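Local coordinates for protein beta-lactamase (Chitinophaga pinensis, PDB 6N36) that probably hydrolyses the amide bond of beta-lactam antibiotics, using a pair of zinc ions held in a metallo-beta-lactamase fold, at residues Phe71-Ile76 and Lys96-Ala101; Ala174-Lys179 and Lys218-Leu223; Ala183-Ile188 and Asp258-Ile263. One frame throughout, in Å; residues are numbered along the deposited sequence. Where two conformers were deposited one is given.

Contact 1. Residues Phe71-Ile76 and Lys96-Ala101; sequences FKFKDI and KQQTHA
F73 and T99 make the centre of this contact: the methyl CG2 of T99 sits over one face of the phenylalanine ring, a CH-pi contact in which CG2 lies 4.0 Å from the centroid of the F73 ring and 14° off its normal. CG of F73 is anti to the backbone N (chi1 -178°), beside the carbonyl carbon, and the ring beyond it meets T99. The same methyl also rests against the F73 carbonyl, CG2 of T99 being 3.5 Å from O of F73. Q98 approaches the ring obliquely, its amide plane turned 58° from that of the phenyl group, and its OE1 comes to 3.3 Å from CE2 of F73; its NE2 is held by D59. On T99 the hydroxyl stands between the backbone N and the carbonyl carbon, where OG1 accepts from N of A101 at 3.1 Å to close an ST turn, and it is also bonded to V95 O. The chain turns off the helix here, with H100 at positive phi, and A101 then lays its CB against I76, 4.0 Å from CG2 of I76.

No direct hydrogen bond joins the two segments; water does that work. One water donates to both K74 O and T99 O, a second to I76 O and T99 O, so the last helical carbonyl takes two water bonds. A third donates to Q98 O, with a weak link to K74 NZ.

The 3-10 turn 73-75 thus packs on the C-terminal end of helix 92-99, just before strands 76-80 and 102-106 run parallel in the seven-stranded sheet. Helix 58-69 adjoins both F73 and I76 through I62, K63 and M66, and L79 of strand 76-80 touches A101.

Contact 2. Residues Ala174-Lys179 and Lys218-Leu223; sequences AVRTYK and KFDLWL
The backbones of K179 and F219 come within 5.0 Å at their CA atoms, and the touching parts, 176-179 and 218-221, run 119° apart, so the chain of 218-221 comes in across the start of the strand before turning to join it. K179 O receives two amides in succession: N of D220 at 2.8 Å and N of L221 at 3.0 Å from it. The second bond is the straighter. D220 answers with its side chain, since OD2 takes the amide N of K179 at 2.8 Å on the anti side of the carboxylate, nearly straight at 178°. CG of D220 stands anti to its carbonyl carbon, beside its own N, and OD2 lies beyond it.

These bonds begin the parallel pairing of strands 177-182 and 221-223, which continues between L221 and L181; the strands belong to a beta-alpha-beta crossover with helix 203-215 between them, and 221-223 is one of the two outermost strands of the five-stranded sheet.

R176 grips T177 O side-on with NE and NH2, the carbonyl oxygen lying close to the guanidinium plane. NH2 also makes a long salt bridge, 3.6 Å from OD2 of D220, with guanidinium and carboxylate planes turned 73° apart. The guanidinium also lies over a face of the Y178 ring, toward its rim. Y178 in turn packs on L221, with CD2 of Y178 3.8 Å from CD1 of L221. CB of D220 stands at the edge of the tyrosine ring. K179 passes its CD 3.5 Å from K218 O, then bends away to a salt bridge between NZ and D170.

Contact 3. Residues Ala183-Ile188 and Asp258-Ile263; sequences ANIPSI and DEWQQI
Beside the dinuclear zinc site, where H83, H85 and H160 hold one metal and D87, H88 and H226 hold the other, segment 183-188 passes over W260 of the C-terminal helix 250-268. S187 has its side chain about 6 Å from a zinc, and its O accepts from ND1 of the metal ligand H160; N184 OD1 likewise accepts from ND1 of H83.

An inverse gamma turn centred on P186 bends the backbone over the indole. CA of S187 stands over the six-membered ring of W260, a CH-pi contact 3.6 Å from the centroid and 6° off the normal, and its CB meets CZ2 of the indole at 3.5 Å. P186 O lies over the same face, toward the rim. I185 crosses the indole at about a right angle, CG2 being 3.7 Å from NE1 of W260, while I188 slides past in the opposite direction with CB 4.0 Å from CZ3 of W260. The indole's opposite face is covered from its own helix by CD1 of I263, whose CG2 meets CD1 of I188 at 4.2 Å.

Since no hydrogen bond crosses the contact and P186 O is buried without a polar partner, the helix meets this segment through van der Waals and ring-face packing, with I188 N and P186 O among the atoms against the indole, whereas N184 OD1 and S187 O hydrogen-bond zinc-binding histidines, S187 O also reaching Y207 OH.

Following the chain, contact 1 closes first: it joins the turn ahead of strand 76-80 to the end of helix 92-99, bracketing a short excursion that carries the zinc ligands H83, H85, D87 and H88. Contacts 2 and 3 open later and cross, their segments alternating along the chain: 174-179, 183-188, 218-223, 258-263. Contact 2 closes the crossover through helix 203-215 at the edge of the five-stranded sheet, and contact 3 brings the C-terminal helix against the loop leaving that sheet. They touch where L223 O lies 2.9 Å from A183 N. Contact 1, beside the seven-stranded sheet, lies about 33 Å from contact 3, centre to centre, across the chain's centre.

Contact 1. Residues Phe71-Ile76 and Lys96-Ala101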
loop_
_atom_site.group_PDB
_atom_site.type_symbol
_atom_site.label_atom_id
_atom_site.label_comp_id
_atom_site.label_asym_id
_atom_site.label_seq_id
_atom_site.Cartn_x
_atom_site.Cartn_y
_atom_site.Cartn_z
ATOM N N PHE A 71 1.543 8.664 -19.349
ATOM C CA PHE A 71 1.831 9.656 -18.288
ATOM C C PHE A 71 3.339 9.748 -18.068
ATOM O O PHE A 71 4.095 8.755 -18.337
ATOM C CB PHE A 71 1.154 9.279 -16.981
ATOM C CG PHE A 71 -0.342 9.121 -17.113
ATOM C CD1 PHE A 71 -1.113 10.254 -17.347
ATOM C CD2 PHE A 71 -0.961 7.891 -17.032
ATOM C CE1 PHE A 71 -2.491 10.156 -17.481
ATOM C CE2 PHE A 71 -2.340 7.784 -17.195
ATOM C CZ PHE A 71 -3.089 8.924 -17.405
ATOM N N LYS A 72 3.770 10.897 -17.605
ATOM C CA LYS A 72 5.188 11.170 -17.305
ATOM C C LYS A 72 5.474 10.919 -15.828
ATOM O O LYS A 72 4.840 11.513 -14.955
ATOM C CB LYS A 72 5.573 12.599 -17.686
ATOM C CG LYS A 72 5.763 12.824 -19.175
ATOM C CD LYS A 72 6.663 14.007 -19.535
ATOM C CE LYS A 72 6.716 15.104 -18.498
ATOM N NZ LYS A 72 6.670 16.445 -19.134
ATOM N N PHE A 73 6.416 10.047 -15.579
ATOM C CA PHE A 73 6.920 9.756 -14.217
ATOM C C PHE A 73 7.223 11.041 -13.444
ATOM O O PHE A 73 6.921 11.159 -12.279
ATOM C CB PHE A 73 8.175 8.929 -14.408
ATOM C CG PHE A 73 8.893 8.441 -13.182
ATOM C CD1 PHE A 73 8.317 7.545 -12.311
ATOM C CD2 PHE A 73 10.195 8.812 -12.977
ATOM C CE1 PHE A 73 9.008 7.059 -11.213
ATOM C CE2 PHE A 73 10.909 8.303 -11.900
ATOM C CZ PHE A 73 10.319 7.398 -11.052
ATOM N N LYS A 74 7.860 12.019 -14.092
ATOM C CA LYS A 74 8.295 13.235 -13.388
ATOM C C LYS A 74 7.101 14.112 -13.003
ATOM O O LYS A 74 7.304 15.088 -12.274
ATOM C CB LYS A 74 9.401 13.944 -14.183
ATOM C CG LYS A 74 10.748 13.228 -14.066
ATOM C CD LYS A 74 11.886 13.807 -14.943
ATOM C CE LYS A 74 12.953 12.752 -15.209
ATOM N NZ LYS A 74 14.204 13.282 -15.825
ATOM N N ASP A 75 5.873 13.740 -13.370
ATOM C CA ASP A 75 4.639 14.473 -12.951
ATOM C C ASP A 75 4.070 13.899 -11.654
ATOM O O ASP A 75 3.113 14.460 -11.155
ATOM C CB ASP A 75 3.609 14.453 -14.068
ATOM C CG ASP A 75 3.942 15.365 -15.227
ATOM O OD1 ASP A 75 4.667 16.382 -14.964
ATOM O OD2 ASP A 75 3.502 15.069 -16.339
ATOM N N ILE A 76 4.677 12.870 -11.062
ATOM C CA ILE A 76 4.300 12.423 -9.686
ATOM C C ILE A 76 4.661 13.537 -8.712
ATOM O O ILE A 76 5.833 14.007 -8.734
ATOM C CB ILE A 76 4.984 11.130 -9.321
ATOM C CG1 ILE A 76 4.530 10.010 -10.237
ATOM C CG2 ILE A 76 4.783 10.822 -7.822
ATOM C CD1 ILE A 76 5.397 8.777 -10.072
ATOM N N LYS A 96 11.701 9.413 -5.176
ATOM C CA LYS A 96 11.707 10.796 -4.621
ATOM C C LYS A 96 12.886 11.595 -5.195
ATOM O O LYS A 96 12.668 12.749 -5.609
ATOM C CB LYS A 96 11.830 10.767 -3.105
ATOM C CG LYS A 96 11.712 12.133 -2.447
ATOM C CD LYS A 96 11.690 12.096 -0.933
ATOM C CE LYS A 96 11.828 13.488 -0.337
ATOM N NZ LYS A 96 11.976 13.446 1.131
ATOM N N GLN A 97 14.035 10.952 -5.323
ATOM C CA GLN A 97 15.236 11.614 -5.899
ATOM C C GLN A 97 14.947 12.022 -7.347
ATOM O O GLN A 97 15.380 13.141 -7.738
ATOM C CB GLN A 97 16.451 10.699 -5.858
ATOM C CG GLN A 97 17.688 11.447 -6.328
ATOM C CD GLN A 97 18.865 10.535 -6.507
ATOM O OE1 GLN A 97 18.756 9.309 -6.392
ATOM N NE2 GLN A 97 19.999 11.150 -6.807
ATOM N N GLN A 98 14.284 11.164 -8.123
ATOM C CA GLN A 98 14.074 11.370 -9.574
ATOM C C GLN A 98 12.957 12.354 -9.849
ATOM O O GLN A 98 12.980 12.886 -10.995
ATOM C CB GLN A 98 13.827 10.033 -10.271
ATOM C CG GLN A 98 15.058 9.175 -10.277
ATOM C CD GLN A 98 14.762 7.817 -10.858
ATOM O OE1 GLN A 98 14.175 7.712 -11.930
ATOM N NE2 GLN A 98 15.192 6.769 -10.153
ATOM N N THR A 99 11.965 12.513 -8.956
ATOM C CA THR A 99 10.723 13.272 -9.224
ATOM C C THR A 99 10.665 14.536 -8.364
ATOM O O THR A 99 9.925 15.406 -8.734
ATOM C CB THR A 99 9.459 12.438 -8.954
ATOM O OG1 THR A 99 9.498 12.100 -7.569
ATOM C CG2 THR A 99 9.348 11.173 -9.779
ATOM N N HIS A 100 11.364 14.594 -7.235
ATOM C CA HIS A 100 11.186 15.627 -6.189
ATOM C C HIS A 100 9.727 15.675 -5.716
ATOM O O HIS A 100 9.265 16.672 -5.172
ATOM C CB HIS A 100 11.816 16.955 -6.697
ATOM C CG HIS A 100 13.305 16.972 -6.514
ATOM N ND1 HIS A 100 14.058 18.123 -6.616
ATOM C CD2 HIS A 100 14.188 15.972 -6.223
ATOM C CE1 HIS A 100 15.331 17.837 -6.406
ATOM N NE2 HIS A 100 15.439 16.520 -6.164
ATOM N N ALA A 101 9.025 14.544 -5.735
ATOM C CA ALA A 101 7.693 14.447 -5.113
ATOM C C ALA A 101 7.804 14.553 -3.591
ATOM O O ALA A 101 8.923 14.299 -3.030
ATOM C CB ALA A 101 7.060 13.147 -5.540
HETATM O O HOH W 1 9.645 16.085 -11.243
HETATM O O HOH W 2 15.200 12.095 -12.844
HETATM O O HOH W 3 7.279 16.254 -8.172
#

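Contact 2. Residues Ala174-Lys179 and Lys218-Leu223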
loop_
_atom_site.group_PDB
_atom_site.type_symbol
_atom_site.label_atom_id
_atom_site.label_comp_id
_atom_site.label_asym_id
_atom_site.label_seq_id
_atom_site.Cartn_x
_atom_site.Cartn_y
_atom_site.Cartn_z
ATOM N N ALA A 174 -16.931 8.419 -16.834
ATOM C CA ALA A 174 -18.010 8.942 -17.696
ATOM C C ALA A 174 -19.390 8.550 -17.153
ATOM O O ALA A 174 -20.379 9.238 -17.500
ATOM C CB ALA A 174 -17.783 8.452 -19.109
ATOM N N VAL A 175 -19.487 7.483 -16.357
ATOM C CA VAL A 175 -20.777 6.847 -15.945
ATOM C C VAL A 175 -21.144 7.227 -14.505
ATOM O O VAL A 175 -22.319 7.571 -14.237
ATOM C CB VAL A 175 -20.692 5.318 -16.107
ATOM C CG1 VAL A 175 -22.000 4.658 -15.680
ATOM C CG2 VAL A 175 -20.342 4.910 -17.530
ATOM N N ARG A 176 -20.224 7.031 -13.545
ATOM C CA ARG A 176 -20.580 7.217 -12.121
ATOM C C ARG A 176 -19.329 7.477 -11.259
ATOM O O ARG A 176 -18.218 7.595 -11.815
ATOM C CB ARG A 176 -21.323 5.973 -11.624
ATOM C CG ARG A 176 -20.546 4.669 -11.773
ATOM C CD ARG A 176 -21.133 3.547 -10.932
ATOM N NE ARG A 176 -20.918 3.843 -9.520
ATOM C CZ ARG A 176 -21.268 3.063 -8.499
ATOM N NH1 ARG A 176 -21.852 1.896 -8.718
ATOM N NH2 ARG A 176 -21.019 3.453 -7.260
ATOM N N THR A 177 -19.564 7.679 -9.962
ATOM C CA THR A 177 -18.515 7.824 -8.936
ATOM C C THR A 177 -18.338 6.483 -8.214
ATOM O O THR A 177 -19.346 5.793 -7.923
ATOM C CB THR A 177 -18.837 8.966 -7.967
ATOM O OG1 THR A 177 -18.883 10.187 -8.717
ATOM C CG2 THR A 177 -17.815 9.019 -6.848
ATOM N N TYR A 178 -17.088 6.110 -7.951
ATOM C CA TYR A 178 -16.764 4.914 -7.125
ATOM C C TYR A 178 -15.893 5.310 -5.924
ATOM O O TYR A 178 -14.900 6.077 -6.076
ATOM C CB TYR A 178 -16.002 3.850 -7.911
ATOM C CG TYR A 178 -16.695 3.278 -9.114
ATOM C CD1 TYR A 178 -16.543 3.858 -10.360
ATOM C CD2 TYR A 178 -17.454 2.121 -9.006
ATOM C CE1 TYR A 178 -17.199 3.323 -11.465
ATOM C CE2 TYR A 178 -18.100 1.569 -10.095
ATOM C CZ TYR A 178 -17.986 2.183 -11.322
ATOM O OH TYR A 178 -18.644 1.622 -12.378
ATOM N N LYS A 179 -16.284 4.834 -4.756
ATOM C CA LYS A 179 -15.439 4.988 -3.545
ATOM C C LYS A 179 -14.511 3.780 -3.473
ATOM O O LYS A 179 -14.969 2.618 -3.486
ATOM C CB LYS A 179 -16.276 5.076 -2.262
ATOM C CG LYS A 179 -15.435 5.446 -1.043
ATOM C CD LYS A 179 -16.254 5.725 0.194
ATOM C CE LYS A 179 -17.124 6.955 0.083
ATOM N NZ LYS A 179 -16.309 8.182 -0.063
ATOM N N LYS A 218 -16.860 1.461 4.626
ATOM C CA LYS A 218 -17.858 1.389 3.537
ATOM C C LYS A 218 -17.210 1.893 2.245
ATOM O O LYS A 218 -16.615 3.001 2.304
ATOM C CB LYS A 218 -19.022 2.319 3.875
ATOM C CG LYS A 218 -20.012 1.775 4.890
ATOM C CD LYS A 218 -21.121 2.738 5.177
ATOM C CE LYS A 218 -21.600 3.455 3.937
ATOM N NZ LYS A 218 -22.977 3.968 4.104
ATOM N N PHE A 219 -17.278 1.129 1.174
ATOM C CA PHE A 219 -16.644 1.486 -0.117
ATOM C C PHE A 219 -17.300 0.674 -1.237
ATOM O O PHE A 219 -18.034 -0.309 -0.951
ATOM C CB PHE A 219 -15.140 1.200 -0.061
ATOM C CG PHE A 219 -14.850 -0.176 0.455
ATOM C CD1 PHE A 219 -14.679 -0.420 1.815
ATOM C CD2 PHE A 219 -14.811 -1.239 -0.424
ATOM C CE1 PHE A 219 -14.497 -1.717 2.258
ATOM C CE2 PHE A 219 -14.641 -2.522 0.028
ATOM C CZ PHE A 219 -14.483 -2.758 1.361
ATOM N N ASP A 220 -17.022 1.043 -2.481
ATOM C CA ASP A 220 -17.531 0.300 -3.650
ATOM C C ASP A 220 -16.510 -0.734 -4.112
ATOM O O ASP A 220 -16.902 -1.865 -4.455
ATOM C CB ASP A 220 -17.865 1.279 -4.782
ATOM C CG ASP A 220 -18.962 2.268 -4.398
ATOM O OD1 ASP A 220 -19.996 1.785 -3.911
ATOM O OD2 ASP A 220 -18.744 3.498 -4.509
ATOM N N LEU A 221 -15.256 -0.288 -4.276
ATOM C CA LEU A 221 -14.208 -1.132 -4.888
ATOM C C LEU A 221 -13.049 -1.251 -3.882
ATOM O O LEU A 221 -12.816 -0.298 -3.177
ATOM C CB LEU A 221 -13.687 -0.485 -6.165
ATOM C CG LEU A 221 -14.723 -0.015 -7.184
ATOM C CD1 LEU A 221 -14.000 0.537 -8.401
ATOM C CD2 LEU A 221 -15.654 -1.165 -7.571
ATOM N N TRP A 222 -12.336 -2.357 -3.901
ATOM C CA TRP A 222 -11.119 -2.466 -3.045
ATOM C C TRP A 222 -9.984 -3.154 -3.766
ATOM O O TRP A 222 -10.235 -4.076 -4.513
ATOM C CB TRP A 222 -11.410 -3.097 -1.681
ATOM C CG TRP A 222 -11.682 -4.575 -1.665
ATOM C CD1 TRP A 222 -12.826 -5.229 -2.046
ATOM C CD2 TRP A 222 -10.794 -5.592 -1.171
ATOM N NE1 TRP A 222 -12.674 -6.584 -1.876
ATOM C CE2 TRP A 222 -11.450 -6.835 -1.307
ATOM C CE3 TRP A 222 -9.510 -5.565 -0.603
ATOM C CZ2 TRP A 222 -10.866 -8.039 -0.918
ATOM C CZ3 TRP A 222 -8.961 -6.752 -0.182
ATOM C CH2 TRP A 222 -9.618 -7.972 -0.363
ATOM N N LEU A 223 -8.774 -2.761 -3.379
ATOM C CA LEU A 223 -7.535 -3.435 -3.821
ATOM C C LEU A 223 -6.604 -3.407 -2.613
ATOM O O LEU A 223 -6.914 -2.803 -1.610
ATOM C CB LEU A 223 -6.909 -2.765 -5.047
ATOM C CG LEU A 223 -7.773 -2.782 -6.331
ATOM C CD1 LEU A 223 -8.670 -1.573 -6.369
ATOM C CD2 LEU A 223 -6.918 -2.820 -7.564
#

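Contact 3. Residues Ala183-Ile188 and Asp258-Ile263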
loop_
_atom_site.group_PDB
_atom_site.type_symbol
_atom_site.label_atom_id
_atom_site.label_comp_id
_atom_site.label_asym_id
_atom_site.label_seq_id
_atom_site.Cartn_x
_atom_site.Cartn_y
_atom_site.Cartn_z
ATOM N N ALA A 183 -6.592 -1.089 0.681
ATOM C CA ALA A 183 -6.643 -1.685 2.029
ATOM C C ALA A 183 -5.309 -2.296 2.394
ATOM O O ALA A 183 -4.878 -3.216 1.662
ATOM C CB ALA A 183 -7.703 -2.754 2.118
ATOM N N ASN A 184 -4.745 -1.922 3.533
ATOM C CA ASN A 184 -3.597 -2.673 4.072
ATOM C C ASN A 184 -4.113 -3.801 4.954
ATOM O O ASN A 184 -4.547 -3.591 6.034
ATOM C CB ASN A 184 -2.612 -1.773 4.810
ATOM C CG ASN A 184 -1.280 -2.476 4.883
ATOM O OD1 ASN A 184 -0.482 -2.404 3.931
ATOM N ND2 ASN A 184 -1.024 -3.195 5.994
ATOM N N ILE A 185 -4.010 -5.012 4.453
ATOM C CA ILE A 185 -4.618 -6.196 5.107
ATOM C C ILE A 185 -3.776 -6.500 6.334
ATOM O O ILE A 185 -2.550 -6.433 6.314
ATOM C CB ILE A 185 -4.678 -7.373 4.116
ATOM C CG1 ILE A 185 -5.655 -7.085 2.969
ATOM C CG2 ILE A 185 -5.015 -8.687 4.837
ATOM C CD1 ILE A 185 -7.058 -6.739 3.345
ATOM N N PRO A 186 -4.416 -6.753 7.485
ATOM C CA PRO A 186 -3.701 -6.947 8.746
ATOM C C PRO A 186 -3.119 -8.355 8.900
ATOM O O PRO A 186 -3.449 -9.086 9.817
ATOM C CB PRO A 186 -4.765 -6.622 9.781
ATOM C CG PRO A 186 -6.027 -7.107 9.130
ATOM C CD PRO A 186 -5.881 -6.657 7.695
ATOM N N SER A 187 -2.240 -8.713 7.983
ATOM C CA SER A 187 -1.497 -9.978 8.073
ATOM C C SER A 187 -0.521 -9.959 9.253
ATOM O O SER A 187 0.035 -8.933 9.573
ATOM C CB SER A 187 -0.845 -10.332 6.766
ATOM O OG SER A 187 0.114 -9.372 6.427
ATOM N N ILE A 188 -0.365 -11.088 9.908
ATOM C CA ILE A 188 0.483 -11.301 11.108
ATOM C C ILE A 188 1.641 -12.199 10.706
ATOM O O ILE A 188 1.359 -13.337 10.257
ATOM C CB ILE A 188 -0.376 -11.920 12.217
ATOM C CG1 ILE A 188 -1.611 -11.067 12.514
ATOM C CG2 ILE A 188 0.498 -12.064 13.460
ATOM C CD1 ILE A 188 -2.688 -11.781 13.368
ATOM N N ASP A 258 -12.095 -11.798 8.245
ATOM C CA ASP A 258 -12.554 -12.879 9.158
ATOM C C ASP A 258 -11.422 -13.908 9.325
ATOM O O ASP A 258 -11.201 -14.370 10.479
ATOM C CB ASP A 258 -13.869 -13.479 8.641
ATOM C CG ASP A 258 -15.085 -12.564 8.769
ATOM O OD1 ASP A 258 -14.987 -11.528 9.437
ATOM O OD2 ASP A 258 -16.156 -12.917 8.222
ATOM N N GLU A 259 -10.717 -14.262 8.241
ATOM C CA GLU A 259 -9.581 -15.222 8.329
ATOM C C GLU A 259 -8.524 -14.630 9.271
ATOM O O GLU A 259 -8.034 -15.363 10.164
ATOM C CB GLU A 259 -9.002 -15.566 6.959
ATOM C CG GLU A 259 -9.927 -16.412 6.088
ATOM C CD GLU A 259 -9.616 -16.458 4.596
ATOM O OE1 GLU A 259 -8.460 -16.170 4.216
ATOM O OE2 GLU A 259 -10.542 -16.822 3.810
ATOM N N TRP A 260 -8.167 -13.361 9.086
ATOM C CA TRP A 260 -7.160 -12.781 9.994
ATOM C C TRP A 260 -7.689 -12.654 11.434
ATOM O O TRP A 260 -6.893 -12.796 12.376
ATOM C CB TRP A 260 -6.550 -11.503 9.435
ATOM C CG TRP A 260 -5.596 -11.818 8.326
ATOM C CD1 TRP A 260 -5.828 -11.593 7.009
ATOM C CD2 TRP A 260 -4.334 -12.500 8.423
ATOM N NE1 TRP A 260 -4.778 -12.078 6.267
ATOM C CE2 TRP A 260 -3.858 -12.651 7.105
ATOM C CE3 TRP A 260 -3.570 -13.016 9.481
ATOM C CZ2 TRP A 260 -2.639 -13.289 6.821
ATOM C CZ3 TRP A 260 -2.379 -13.668 9.185
ATOM C CH2 TRP A 260 -1.932 -13.807 7.872
ATOM N N GLN A 261 -8.988 -12.410 11.630
ATOM C CA GLN A 261 -9.539 -12.335 13.002
ATOM C C GLN A 261 -9.428 -13.728 13.653
ATOM O O GLN A 261 -9.104 -13.812 14.815
ATOM C CB GLN A 261 -10.976 -11.835 12.986
ATOM C CG GLN A 261 -11.587 -11.747 14.371
ATOM C CD GLN A 261 -11.046 -10.558 15.133
ATOM O OE1 GLN A 261 -11.229 -9.421 14.676
ATOM N NE2 GLN A 261 -10.350 -10.818 16.219
ATOM N N GLN A 262 -9.666 -14.794 12.890
ATOM C CA GLN A 262 -9.587 -16.151 13.490
ATOM C C GLN A 262 -8.125 -16.461 13.796
ATOM O O GLN A 262 -7.872 -17.079 14.855
ATOM C CB GLN A 262 -10.124 -17.222 12.562
ATOM C CG GLN A 262 -11.614 -17.142 12.346
ATOM C CD GLN A 262 -11.901 -18.175 11.282
ATOM O OE1 GLN A 262 -11.792 -19.377 11.533
ATOM N NE2 GLN A 262 -12.178 -17.715 10.069
ATOM N N ILE A 263 -7.178 -16.057 12.927
ATOM C CA ILE A 263 -5.743 -16.266 13.225
ATOM C C ILE A 263 -5.376 -15.487 14.485
ATOM O O ILE A 263 -4.722 -16.020 15.361
ATOM C CB ILE A 263 -4.871 -15.931 12.012
ATOM C CG1 ILE A 263 -5.097 -17.014 10.951
ATOM C CG2 ILE A 263 -3.414 -15.781 12.430
ATOM C CD1 ILE A 263 -4.737 -16.617 9.562
#